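Local coordinates for protein putative NAD dependent dehydrogenase (Micromonospora echinospora, PDB 6NOR) that binds NAD and probably acts as an NAD-dependent oxidoreductase, known as GenD2, in the biosynthesis of the antibiotic gentamicin, at residues A[88-93]-A[111-116]; A[28-33]-A[53-58]; A[76-81]-A[102-107]; A[94-99]-A[118-123]. All coordinates share one frame; numbering follows the deposited sequence.

Overall arrangement
From the N terminus, contact 2 closes first, joining strand 25-30 to strand 49-55 across the first beta-alpha-beta unit of the Rossmann domain; it is complete before any other contact opens. The remaining three interleave: 76-81, 88-93 and 94-99 open contacts 3, 1 and 4 in that order, and 102-107, 111-116 and 118-123 close them in the same order, so each crosses the other two. Contact 1 extends the parallel sheet beyond strand 25-30, where it touches contact 2. Contact 3 bridges two helices lying on that sheet, and contact 4 joins the start of helix 98-107 to the turn before helix 122-134. Contacts 1, 2 and 4 touch NAD.

Contact 1: A[88-93]-A[111-116]; sequences FVVVAT and NVLVEK. With NAD (nicotinamide-adenine-dinucleotide), chain G.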
# COMPACT_ATOMS: atom_id res chain seq x y z
N PHE A 88 13.25 -36.03 22.51
CA PHE A 88 12.68 -34.73 22.28
C PHE A 88 11.19 -34.88 22.01
O PHE A 88 10.78 -35.62 21.13
CB PHE A 88 13.40 -34.04 21.13
CG PHE A 88 12.79 -32.73 20.71
CD1 PHE A 88 12.60 -31.72 21.63
CD2 PHE A 88 12.43 -32.51 19.39
CE1 PHE A 88 12.04 -30.50 21.24
CE2 PHE A 88 11.88 -31.30 18.99
CZ PHE A 88 11.69 -30.29 19.92
N VAL A 89 10.39 -34.17 22.79
CA VAL A 89 8.95 -34.28 22.68
C VAL A 89 8.34 -32.91 22.41
O VAL A 89 8.66 -31.93 23.07
CB VAL A 89 8.34 -34.87 23.96
CG1 VAL A 89 6.84 -35.04 23.80
CG2 VAL A 89 9.03 -36.18 24.32
N VAL A 90 7.47 -32.86 21.40
CA VAL A 90 6.69 -31.69 21.07
C VAL A 90 5.28 -31.85 21.62
O VAL A 90 4.60 -32.84 21.33
CB VAL A 90 6.61 -31.46 19.54
CG1 VAL A 90 5.70 -30.27 19.22
CG2 VAL A 90 7.97 -31.19 18.99
N VAL A 91 4.85 -30.89 22.43
CA VAL A 91 3.53 -30.91 23.03
C VAL A 91 2.59 -29.87 22.42
O VAL A 91 2.72 -28.67 22.65
CB VAL A 91 3.61 -30.68 24.54
CG1 VAL A 91 2.23 -30.69 25.15
CG2 VAL A 91 4.45 -31.76 25.17
N ALA A 92 1.65 -30.34 21.61
CA ALA A 92 0.73 -29.48 20.90
C ALA A 92 -0.68 -29.92 21.19
O ALA A 92 -1.42 -30.30 20.29
CB ALA A 92 1.02 -29.51 19.38
N THR A 93 -1.05 -29.88 22.45
CA THR A 93 -2.35 -30.36 22.87
C THR A 93 -3.13 -29.15 23.38
O THR A 93 -2.58 -28.06 23.38
CB THR A 93 -2.19 -31.43 23.94
OG1 THR A 93 -1.51 -30.87 25.07
CG2 THR A 93 -1.39 -32.59 23.39
N ASN A 111 13.82 -33.81 26.60
CA ASN A 111 13.69 -32.43 26.18
C ASN A 111 12.29 -32.19 25.66
O ASN A 111 11.66 -33.11 25.14
CB ASN A 111 14.71 -32.09 25.12
CG ASN A 111 16.11 -32.39 25.55
OD1 ASN A 111 16.79 -31.56 26.15
ND2 ASN A 111 16.56 -33.60 25.26
N VAL A 112 11.79 -30.97 25.80
CA VAL A 112 10.41 -30.72 25.43
C VAL A 112 10.19 -29.31 24.86
O VAL A 112 10.72 -28.33 25.36
CB VAL A 112 9.47 -30.98 26.65
CG1 VAL A 112 9.65 -29.94 27.71
CG2 VAL A 112 8.01 -31.07 26.22
N LEU A 113 9.44 -29.25 23.77
CA LEU A 113 8.94 -28.02 23.20
C LEU A 113 7.45 -27.99 23.44
O LEU A 113 6.74 -28.85 22.94
CB LEU A 113 9.25 -27.94 21.70
CG LEU A 113 8.53 -26.90 20.84
CD1 LEU A 113 8.70 -25.51 21.40
CD2 LEU A 113 9.01 -26.93 19.39
N VAL A 114 6.99 -27.02 24.22
CA VAL A 114 5.57 -26.83 24.51
C VAL A 114 4.99 -25.68 23.72
O VAL A 114 5.53 -24.59 23.73
CB VAL A 114 5.31 -26.52 25.99
CG1 VAL A 114 3.82 -26.52 26.27
CG2 VAL A 114 6.04 -27.52 26.88
N GLU A 115 3.89 -25.92 23.02
CA GLU A 115 3.21 -24.87 22.34
C GLU A 115 2.75 -23.77 23.29
O GLU A 115 2.55 -24.00 24.47
CB GLU A 115 2.03 -25.42 21.57
CG GLU A 115 2.29 -25.59 20.10
CD GLU A 115 2.81 -24.33 19.42
OE1 GLU A 115 2.46 -23.20 19.85
OE2 GLU A 115 3.56 -24.47 18.45
N LYS A 116 2.63 -22.57 22.75
CA LYS A 116 1.89 -21.46 23.34
C LYS A 116 0.44 -21.87 23.65
O LYS A 116 -0.18 -22.57 22.87
CB LYS A 116 1.91 -20.28 22.37
CG LYS A 116 0.56 -19.64 22.25
CD LYS A 116 0.20 -19.38 20.87
CE LYS A 116 -1.27 -19.61 20.58
NZ LYS A 116 -1.51 -19.27 19.15
PA NAD G . -6.24 -29.00 17.73
O1A NAD G . -7.64 -29.07 18.38
O2A NAD G . -6.27 -28.87 16.25
O5B NAD G . -5.44 -30.31 18.08
C5B NAD G . -5.39 -30.73 19.43
C4B NAD G . -4.98 -32.22 19.40
O4B NAD G . -4.62 -32.64 20.58
C3B NAD G . -6.18 -33.05 19.00
O3B NAD G . -5.79 -33.92 18.03
C2B NAD G . -6.56 -33.81 20.31
O2B NAD G . -7.15 -35.11 19.94
C1B NAD G . -5.42 -33.99 20.85
N9A NAD G . -5.48 -34.13 22.29
C8A NAD G . -6.32 -33.58 23.19
N7A NAD G . -5.93 -33.99 24.42
C5A NAD G . -4.87 -34.78 24.28
C6A NAD G . -4.11 -35.46 25.19
N6A NAD G . -4.26 -35.48 26.56
N1A NAD G . -3.07 -36.18 24.78
C2A NAD G . -2.78 -36.27 23.46
N3A NAD G . -3.55 -35.61 22.56
C4A NAD G . -4.58 -34.86 22.97
O3 NAD G . -5.50 -27.80 18.38
PN NAD G . -4.23 -27.02 17.82
O1N NAD G . -3.22 -27.88 17.14
O2N NAD G . -4.68 -25.89 16.92
O5D NAD G . -3.54 -26.40 19.10
C5D NAD G . -2.72 -27.18 19.94
C4D NAD G . -1.73 -26.27 20.68
O4D NAD G . -1.00 -25.56 19.86
C3D NAD G . -2.50 -25.22 21.54
O3D NAD G . -1.87 -25.07 22.68
C2D NAD G . -2.48 -23.94 20.68
O2D NAD G . -2.61 -22.75 21.56
C1D NAD G . -1.33 -24.00 20.08
N1N NAD G . -1.33 -23.33 18.81
C2N NAD G . -0.22 -22.58 18.45
C3N NAD G . -0.17 -21.90 17.23
C7N NAD G . 1.09 -21.07 16.93
O7N NAD G . 1.15 -20.42 15.95
N7N NAD G . 2.17 -21.08 17.85
C4N NAD G . -1.22 -21.95 16.34
C5N NAD G . -2.33 -22.72 16.69
C6N NAD G . -2.39 -23.40 17.93
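A beta-alpha-beta crossover of the Rossmann fold, ending at the nicotinamide side of the NAD site, sets Val89 and Val91 beside Leu113 on neighbouring parallel strands. Val89 N donates to Asn111 O and Val89 O accepts from Leu113 N; one step on, Val91 N reaches Leu113 O at 2.8 Å and Glu115 N binds Val91 O at 3.0 Å. The backbone N and O of both Val89 and Val91 are thus spent on the second strand. Phe88 and Leu113 share one face of the sheet, lying side by side with Phe88 CE1 3.8 Å from Leu113 CB; the phenyl group is swung there by a CG anti to the backbone N (chi1 174°). On the other face Val91 CG2 meets Val112 CG2 at 3.8 Å.

Beyond the strands Glu115 bends at chi2 (-54°) alongside the nicotinamide ribose, its CG 3.3 Å from NAD O4D. Its OE1 accepts the carboxamide N7N of NAD at 2.9 Å in a fairly straight bond (157°), while OE2 is held by His39 NE2, so both oxygens fix the rotation of the carboxylate. With this side chain cut back to an alanine, His39 would probably lose its mate and the carboxamide would be less restrained against turning. Next along, Lys116 O takes the ribose hydroxyl O2D of NAD at 2.8 Å.

Strand 25-30 hydrogen-bonds to the other edge of 88-91. Helix 34-44 packs on Val90 and Leu113, helix 98-107 lies against Val89, Val91 and Val114, and helix 313-326 reaches Phe88.

Contact 2: A[28-33]-A[53-58]; sequences AVVGGG and WVVDRD. With NAD (nicotinamide-adenine-dinucleotide), chain G.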
# COMPACT_ATOMS: atom_id res chain seq x y z
N ALA A 28 8.98 -37.43 19.61
CA ALA A 28 7.55 -37.72 19.71
C ALA A 28 6.73 -36.44 19.60
O ALA A 28 7.12 -35.40 20.11
CB ALA A 28 7.23 -38.43 21.01
N VAL A 29 5.60 -36.53 18.92
CA VAL A 29 4.68 -35.41 18.82
C VAL A 29 3.41 -35.78 19.55
O VAL A 29 2.82 -36.81 19.28
CB VAL A 29 4.38 -35.05 17.35
CG1 VAL A 29 3.24 -34.05 17.26
CG2 VAL A 29 5.61 -34.50 16.68
N VAL A 30 3.01 -34.94 20.49
CA VAL A 30 1.83 -35.19 21.30
C VAL A 30 0.77 -34.19 20.90
O VAL A 30 0.96 -32.99 21.02
CB VAL A 30 2.10 -35.05 22.80
CG1 VAL A 30 0.87 -35.47 23.62
CG2 VAL A 30 3.35 -35.84 23.20
N GLY A 31 -0.36 -34.69 20.42
CA GLY A 31 -1.36 -33.84 19.82
C GLY A 31 -1.12 -33.82 18.33
O GLY A 31 -0.23 -33.12 17.86
N GLY A 32 -1.89 -34.60 17.58
CA GLY A 32 -1.72 -34.69 16.14
C GLY A 32 -2.72 -33.82 15.40
O GLY A 32 -3.20 -34.16 14.31
N GLY A 33 -3.07 -32.70 16.01
CA GLY A 33 -4.00 -31.79 15.38
C GLY A 33 -3.29 -30.82 14.45
O GLY A 33 -2.24 -31.13 13.91
N TRP A 53 7.12 -41.18 17.06
CA TRP A 53 5.78 -41.34 17.61
C TRP A 53 4.91 -40.12 17.40
O TRP A 53 5.37 -38.99 17.51
CB TRP A 53 5.86 -41.65 19.10
CG TRP A 53 6.49 -42.96 19.47
CD1 TRP A 53 7.79 -43.19 19.73
CD2 TRP A 53 5.82 -44.22 19.64
NE1 TRP A 53 8.00 -44.51 20.05
CE2 TRP A 53 6.80 -45.17 19.99
CE3 TRP A 53 4.49 -44.65 19.51
CZ2 TRP A 53 6.50 -46.51 20.24
CZ3 TRP A 53 4.19 -45.98 19.76
CH2 TRP A 53 5.19 -46.90 20.12
N VAL A 54 3.65 -40.38 17.07
CA VAL A 54 2.55 -39.45 17.24
C VAL A 54 1.69 -39.98 18.38
O VAL A 54 1.25 -41.12 18.35
CB VAL A 54 1.70 -39.33 15.96
CG1 VAL A 54 0.53 -38.40 16.18
CG2 VAL A 54 2.53 -38.81 14.82
N VAL A 55 1.51 -39.16 19.42
CA VAL A 55 0.63 -39.48 20.54
C VAL A 55 -0.62 -38.64 20.43
O VAL A 55 -0.51 -37.42 20.27
CB VAL A 55 1.30 -39.21 21.90
CG1 VAL A 55 0.37 -39.66 23.06
CG2 VAL A 55 2.65 -39.93 22.00
N ASP A 56 -1.79 -39.26 20.48
CA ASP A 56 -3.06 -38.53 20.41
C ASP A 56 -4.15 -39.34 21.07
O ASP A 56 -4.17 -40.55 20.95
CB ASP A 56 -3.46 -38.20 18.97
CG ASP A 56 -4.38 -36.96 18.87
OD1 ASP A 56 -5.56 -37.03 19.28
OD2 ASP A 56 -3.94 -35.91 18.35
N ARG A 57 -5.05 -38.67 21.79
CA ARG A 57 -6.17 -39.38 22.40
C ARG A 57 -7.06 -39.97 21.31
O ARG A 57 -7.59 -41.06 21.49
CB ARG A 57 -6.98 -38.45 23.32
CG ARG A 57 -7.75 -37.34 22.62
CD ARG A 57 -8.82 -36.72 23.52
NE ARG A 57 -9.84 -37.69 23.91
CZ ARG A 57 -10.80 -38.13 23.11
NH1 ARG A 57 -10.91 -37.69 21.87
NH2 ARG A 57 -11.67 -39.02 23.57
N ASP A 58 -7.21 -39.26 20.20
CA ASP A 58 -8.00 -39.74 19.06
C ASP A 58 -7.12 -40.55 18.11
O ASP A 58 -6.28 -40.00 17.40
CB ASP A 58 -8.64 -38.56 18.33
CG ASP A 58 -9.40 -38.97 17.06
OD1 ASP A 58 -8.86 -39.70 16.20
OD2 ASP A 58 -10.56 -38.53 16.90
PA NAD G . -6.24 -29.00 17.73
O1A NAD G . -7.64 -29.07 18.38
O2A NAD G . -6.27 -28.87 16.25
O5B NAD G . -5.44 -30.31 18.08
C5B NAD G . -5.39 -30.73 19.43
C4B NAD G . -4.98 -32.22 19.40
O4B NAD G . -4.62 -32.64 20.58
C3B NAD G . -6.18 -33.05 19.00
O3B NAD G . -5.79 -33.92 18.03
C2B NAD G . -6.56 -33.81 20.31
O2B NAD G . -7.15 -35.11 19.94
C1B NAD G . -5.42 -33.99 20.85
N9A NAD G . -5.48 -34.13 22.29
C8A NAD G . -6.32 -33.58 23.19
N7A NAD G . -5.93 -33.99 24.42
C5A NAD G . -4.87 -34.78 24.28
C6A NAD G . -4.11 -35.46 25.19
N6A NAD G . -4.26 -35.48 26.56
N1A NAD G . -3.07 -36.18 24.78
C2A NAD G . -2.78 -36.27 23.46
N3A NAD G . -3.55 -35.61 22.56
C4A NAD G . -4.58 -34.86 22.97
O3 NAD G . -5.50 -27.80 18.38
PN NAD G . -4.23 -27.02 17.82
O1N NAD G . -3.22 -27.88 17.14
O2N NAD G . -4.68 -25.89 16.92
O5D NAD G . -3.54 -26.40 19.10
C5D NAD G . -2.72 -27.18 19.94
C4D NAD G . -1.73 -26.27 20.68
O4D NAD G . -1.00 -25.56 19.86
C3D NAD G . -2.50 -25.22 21.54
O3D NAD G . -1.87 -25.07 22.68
C2D NAD G . -2.48 -23.94 20.68
O2D NAD G . -2.61 -22.75 21.56
C1D NAD G . -1.33 -24.00 20.08
N1N NAD G . -1.33 -23.33 18.81
C2N NAD G . -0.22 -22.58 18.45
C3N NAD G . -0.17 -21.90 17.23
C7N NAD G . 1.09 -21.07 16.93
O7N NAD G . 1.15 -20.42 15.95
N7N NAD G . 2.17 -21.08 17.85
C4N NAD G . -1.22 -21.95 16.34
C5N NAD G . -2.33 -22.72 16.69
C6N NAD G . -2.39 -23.40 17.93
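Val30 lies alongside Val55, both side chains pointing the same way, with Val30 CG1 4.1 Å from Val55 CB. The same CG1 touches the adenine of the cofactor at NAD C2A (3.7 Å). Further back on this face Ala28 CB meets Trp53 CB at 4.0 Å, while the indole leads away and binds Asp83 through NE1. The parallel strands are joined by backbone bonds from Val29 N to Trp53 O, Val55 N to Val29 O and Gly31 N to Val55 O. This is the first beta-alpha-beta unit of the Rossmann fold, and Gly31 and Gly33 fit its GxGxxG dinucleotide-binding loop. Gly31 has a positive phi (94°), at which a side chain would jam against the preceding carbonyl; a CB on Gly33 would collide with NAD O5B. At the end of the second strand the CG of Asp56 lies anti to the backbone N (chi1 -155°), which brings to Gly32 a carboxylate gripped by four donors. Asp56 OD2 takes Gly32 N at 2.6 Å on its anti lone pair and also accepts NAD O3B at 2.7 Å. Asp56 OD1 takes NAD O2B at 2.6 Å and, again on the anti lone pair, Asp58 N at 2.9 Å, which forms an Asx turn.

Contact 3: A[76-81]-A[102-107]; sequences TLDEAL and AAQVIA
Helices 77-81 and 102-107 carry Leu77, Leu81 and Gln104 towards each other while running in nearly the same direction, 23° apart, with axes 11.2 Å from one another at their closest. Both belong to the layer of helices on one side of the parallel Rossmann sheet. So wide a separation means that side chains alone bridge the gap, and the nearest backbone pair, Leu81 and Val105, has its CA atoms 7.6 Å apart.

Most of the span is made by Gln104. Its CG stands anti to the backbone N (chi1 -177°) and the chain stays extended beyond, carrying the amide across to the other helix. Leu77 comes from the opposite direction and sets CD2 3.5 Å from Gln104 OE1, while Leu81 approaches at a slant with CD1 3.8 Å from Gln104 NE2. The amide thus rests against methyl groups of both leucines, one turn apart on helix 77-81.

Deeper, towards the sheet, the contact is apolar and looser: Leu77 CD2 is 4.3 Å from Val105 CG2. Beneath this pair, Val30 supports Leu77, and Val89 and Val112 support Val105, so the interhelical groove is floored by three strands. At the exposed margin Asp78 crosses Gln104 at about a right angle, its carboxylate plane turned 55° from the amide plane, with Asp78 OD1 3.0 Å from Gln104 NE2.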
# COMPACT_ATOMS: atom_id res chain seq x y z
N THR A 76 -1.21 -43.50 24.31
CA THR A 76 -0.60 -43.47 25.64
C THR A 76 0.76 -42.82 25.58
O THR A 76 1.68 -43.37 24.98
CB THR A 76 -0.42 -44.89 26.22
OG1 THR A 76 -1.64 -45.63 26.08
CG2 THR A 76 -0.01 -44.84 27.67
N LEU A 77 0.90 -41.67 26.22
CA LEU A 77 2.18 -40.98 26.30
C LEU A 77 3.29 -41.90 26.81
O LEU A 77 4.44 -41.78 26.42
CB LEU A 77 2.05 -39.74 27.19
CG LEU A 77 3.33 -38.93 27.35
CD1 LEU A 77 3.77 -38.40 25.99
CD2 LEU A 77 3.17 -37.79 28.34
N ASP A 78 2.93 -42.85 27.67
CA ASP A 78 3.91 -43.71 28.30
C ASP A 78 4.54 -44.70 27.34
O ASP A 78 5.68 -45.10 27.53
CB ASP A 78 3.28 -44.47 29.47
CG ASP A 78 3.42 -43.72 30.78
OD1 ASP A 78 4.46 -43.05 30.98
OD2 ASP A 78 2.48 -43.78 31.61
N GLU A 79 3.81 -45.08 26.30
CA GLU A 79 4.36 -45.99 25.32
C GLU A 79 5.52 -45.31 24.58
O GLU A 79 6.58 -45.90 24.40
CB GLU A 79 3.28 -46.45 24.34
CG GLU A 79 3.76 -47.53 23.40
CD GLU A 79 2.64 -48.16 22.59
OE1 GLU A 79 2.91 -49.14 21.87
OE2 GLU A 79 1.50 -47.67 22.65
N ALA A 80 5.33 -44.05 24.19
CA ALA A 80 6.35 -43.29 23.49
C ALA A 80 7.54 -43.01 24.39
O ALA A 80 8.68 -42.95 23.92
CB ALA A 80 5.78 -41.97 22.96
N LEU A 81 7.28 -42.81 25.68
CA LEU A 81 8.34 -42.50 26.62
C LEU A 81 9.10 -43.78 27.02
O LEU A 81 10.15 -43.71 27.65
CB LEU A 81 7.77 -41.82 27.86
CG LEU A 81 7.26 -40.39 27.68
CD1 LEU A 81 6.52 -39.90 28.92
CD2 LEU A 81 8.39 -39.43 27.32
N ALA A 102 3.88 -31.93 29.96
CA ALA A 102 5.27 -31.49 29.99
C ALA A 102 5.97 -31.89 31.26
O ALA A 102 7.17 -32.11 31.25
CB ALA A 102 5.37 -29.98 29.80
N ALA A 103 5.23 -31.96 32.37
CA ALA A 103 5.83 -32.35 33.65
C ALA A 103 6.26 -33.82 33.60
O ALA A 103 7.29 -34.19 34.12
CB ALA A 103 4.87 -32.12 34.79
N GLN A 104 5.46 -34.64 32.94
CA GLN A 104 5.76 -36.06 32.81
C GLN A 104 6.91 -36.31 31.81
O GLN A 104 7.75 -37.17 32.03
CB GLN A 104 4.51 -36.81 32.37
CG GLN A 104 4.69 -38.30 32.27
CD GLN A 104 3.44 -38.98 31.74
OE1 GLN A 104 2.35 -38.39 31.72
NE2 GLN A 104 3.60 -40.23 31.31
N VAL A 105 6.96 -35.53 30.73
CA VAL A 105 8.03 -35.64 29.76
C VAL A 105 9.36 -35.25 30.39
O VAL A 105 10.38 -35.89 30.17
CB VAL A 105 7.77 -34.74 28.53
CG1 VAL A 105 9.01 -34.65 27.66
CG2 VAL A 105 6.60 -35.28 27.73
N ILE A 106 9.34 -34.19 31.17
CA ILE A 106 10.52 -33.72 31.86
C ILE A 106 10.98 -34.71 32.92
O ILE A 106 12.15 -34.96 33.07
CB ILE A 106 10.25 -32.35 32.49
CG1 ILE A 106 10.22 -31.28 31.38
CG2 ILE A 106 11.29 -32.01 33.54
CD1 ILE A 106 9.71 -29.94 31.84
N ALA A 107 10.03 -35.30 33.64
CA ALA A 107 10.38 -36.23 34.70
C ALA A 107 11.01 -37.50 34.12
O ALA A 107 11.84 -38.14 34.76
CB ALA A 107 9.15 -36.57 35.53

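Contact 4: A[94-99]-A[118-123]; sequences PAATHE and LVLSTG. With NAD (nicotinamide-adenine-dinucleotide), chain G.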
# COMPACT_ATOMS: atom_id res chain seq x y z
N PRO A 94 -4.40 -29.33 23.80
CA PRO A 94 -5.09 -28.16 24.36
C PRO A 94 -4.34 -27.55 25.54
O PRO A 94 -3.59 -28.26 26.24
CB PRO A 94 -6.42 -28.75 24.81
CG PRO A 94 -6.66 -29.84 23.86
CD PRO A 94 -5.32 -30.47 23.66
N ALA A 95 -4.55 -26.26 25.73
CA ALA A 95 -3.74 -25.47 26.67
C ALA A 95 -3.65 -26.07 28.07
O ALA A 95 -2.57 -26.15 28.63
CB ALA A 95 -4.26 -24.05 26.74
N ALA A 96 -4.77 -26.52 28.63
CA ALA A 96 -4.76 -27.00 30.02
C ALA A 96 -4.04 -28.34 30.20
O ALA A 96 -3.69 -28.70 31.32
CB ALA A 96 -6.18 -27.11 30.56
N THR A 97 -3.79 -29.06 29.11
CA THR A 97 -3.08 -30.32 29.21
C THR A 97 -1.56 -30.12 29.16
O THR A 97 -0.81 -31.04 29.46
CB THR A 97 -3.51 -31.30 28.09
OG1 THR A 97 -3.08 -30.80 26.82
CG2 THR A 97 -5.02 -31.49 28.07
N HIS A 98 -1.09 -28.93 28.81
CA HIS A 98 0.35 -28.69 28.69
C HIS A 98 1.15 -28.99 29.95
O HIS A 98 2.18 -29.65 29.89
CB HIS A 98 0.62 -27.23 28.29
CG HIS A 98 0.24 -26.91 26.89
ND1 HIS A 98 0.34 -25.64 26.36
CD2 HIS A 98 -0.26 -27.69 25.91
CE1 HIS A 98 -0.08 -25.66 25.12
NE2 HIS A 98 -0.45 -26.89 24.82
N GLU A 99 0.70 -28.49 31.09
CA GLU A 99 1.48 -28.68 32.31
C GLU A 99 1.63 -30.16 32.74
O GLU A 99 2.73 -30.59 33.00
CB GLU A 99 0.88 -27.86 33.46
CG GLU A 99 1.84 -27.63 34.63
CD GLU A 99 1.88 -28.79 35.60
OE1 GLU A 99 0.83 -29.46 35.76
OE2 GLU A 99 2.95 -29.05 36.19
N LEU A 118 2.53 -21.55 27.22
CA LEU A 118 3.33 -22.55 27.93
C LEU A 118 2.46 -23.28 28.94
O LEU A 118 2.18 -24.45 28.78
CB LEU A 118 4.55 -21.91 28.62
CG LEU A 118 5.48 -22.90 29.31
CD1 LEU A 118 5.94 -23.90 28.32
CD2 LEU A 118 6.68 -22.23 29.99
N VAL A 119 2.00 -22.55 29.95
CA VAL A 119 1.08 -23.04 30.96
C VAL A 119 0.10 -21.92 31.29
O VAL A 119 0.17 -20.85 30.71
CB VAL A 119 1.80 -23.46 32.22
CG1 VAL A 119 2.62 -24.74 31.98
CG2 VAL A 119 2.68 -22.32 32.67
N LEU A 120 -0.79 -22.14 32.25
CA LEU A 120 -1.82 -21.14 32.51
C LEU A 120 -1.68 -20.43 33.85
O LEU A 120 -2.59 -19.75 34.29
CB LEU A 120 -3.20 -21.80 32.41
CG LEU A 120 -3.44 -22.43 31.04
CD1 LEU A 120 -4.65 -23.36 31.07
CD2 LEU A 120 -3.57 -21.34 29.95
N SER A 121 -0.53 -20.57 34.50
CA SER A 121 -0.29 -19.85 35.74
C SER A 121 1.19 -19.58 35.90
O SER A 121 2.03 -20.31 35.38
CB SER A 121 -0.86 -20.61 36.93
OG SER A 121 -0.05 -21.74 37.25
N THR A 122 1.52 -18.50 36.59
CA THR A 122 2.90 -18.12 36.80
C THR A 122 3.66 -19.19 37.59
O THR A 122 4.79 -19.51 37.27
CB THR A 122 2.99 -16.78 37.53
OG1 THR A 122 2.44 -15.77 36.67
CG2 THR A 122 4.43 -16.42 37.86
N GLY A 123 3.00 -19.75 38.60
CA GLY A 123 3.59 -20.82 39.39
C GLY A 123 4.03 -22.01 38.56
O GLY A 123 5.17 -22.46 38.64
PA NAD G . -6.24 -29.00 17.73
O1A NAD G . -7.64 -29.07 18.38
O2A NAD G . -6.27 -28.87 16.25
O5B NAD G . -5.44 -30.31 18.08
C5B NAD G . -5.39 -30.73 19.43
C4B NAD G . -4.98 -32.22 19.40
O4B NAD G . -4.62 -32.64 20.58
C3B NAD G . -6.18 -33.05 19.00
O3B NAD G . -5.79 -33.92 18.03
C2B NAD G . -6.56 -33.81 20.31
O2B NAD G . -7.15 -35.11 19.94
C1B NAD G . -5.42 -33.99 20.85
N9A NAD G . -5.48 -34.13 22.29
C8A NAD G . -6.32 -33.58 23.19
N7A NAD G . -5.93 -33.99 24.42
C5A NAD G . -4.87 -34.78 24.28
C6A NAD G . -4.11 -35.46 25.19
N6A NAD G . -4.26 -35.48 26.56
N1A NAD G . -3.07 -36.18 24.78
C2A NAD G . -2.78 -36.27 23.46
N3A NAD G . -3.55 -35.61 22.56
C4A NAD G . -4.58 -34.86 22.97
O3 NAD G . -5.50 -27.80 18.38
PN NAD G . -4.23 -27.02 17.82
O1N NAD G . -3.22 -27.88 17.14
O2N NAD G . -4.68 -25.89 16.92
O5D NAD G . -3.54 -26.40 19.10
C5D NAD G . -2.72 -27.18 19.94
C4D NAD G . -1.73 -26.27 20.68
O4D NAD G . -1.00 -25.56 19.86
C3D NAD G . -2.50 -25.22 21.54
O3D NAD G . -1.87 -25.07 22.68
C2D NAD G . -2.48 -23.94 20.68
O2D NAD G . -2.61 -22.75 21.56
C1D NAD G . -1.33 -24.00 20.08
N1N NAD G . -1.33 -23.33 18.81
C2N NAD G . -0.22 -22.58 18.45
C3N NAD G . -0.17 -21.90 17.23
C7N NAD G . 1.09 -21.07 16.93
O7N NAD G . 1.15 -20.42 15.95
N7N NAD G . 2.17 -21.08 17.85
C4N NAD G . -1.22 -21.95 16.34
C5N NAD G . -2.33 -22.72 16.69
C6N NAD G . -2.39 -23.40 17.93
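His98 and Leu118 form the tight, buried part, where His98 CB lies 3.2 Å from Leu118 O. CG is anti to the carbonyl carbon (chi1 -71°), which turns the imidazole to donate from ND1 to that same oxygen at 3.3 Å; the bond is bent (135° at the hydrogen), with the oxygen near the ring plane but the donor well above the carbonyl plane. ND1 also bonds to Pro117 O, and NE2 to Thr93 O. Ala95 CA sits 3.9 Å over the ring centre, and at the edge His98 CE1 approaches the ribose hydroxyl NAD O3D at 3.1 Å. A leucine in place of His98 would probably leave Thr93 O, Pro117 O and Leu118 O without their imidazole donors and the first turn of helix 98-107 less firmly tied to the 118-120 loop.

Leu120 and Ala96, both partly exposed, make the looser outer part, with Leu120 CD1 3.8 Å from Ala96 CA. Glu99, partly exposed, lays CB 3.9 Å from CG1 of the buried Val119.

Helix 98-107 begins here, and helix 122-134 follows, its first turn capped by Ser121 OG on His124 N. Val119 packs on helix 122-134, Leu118 touches helix 334-353, and Trp183 lies against Pro94 and Ala95.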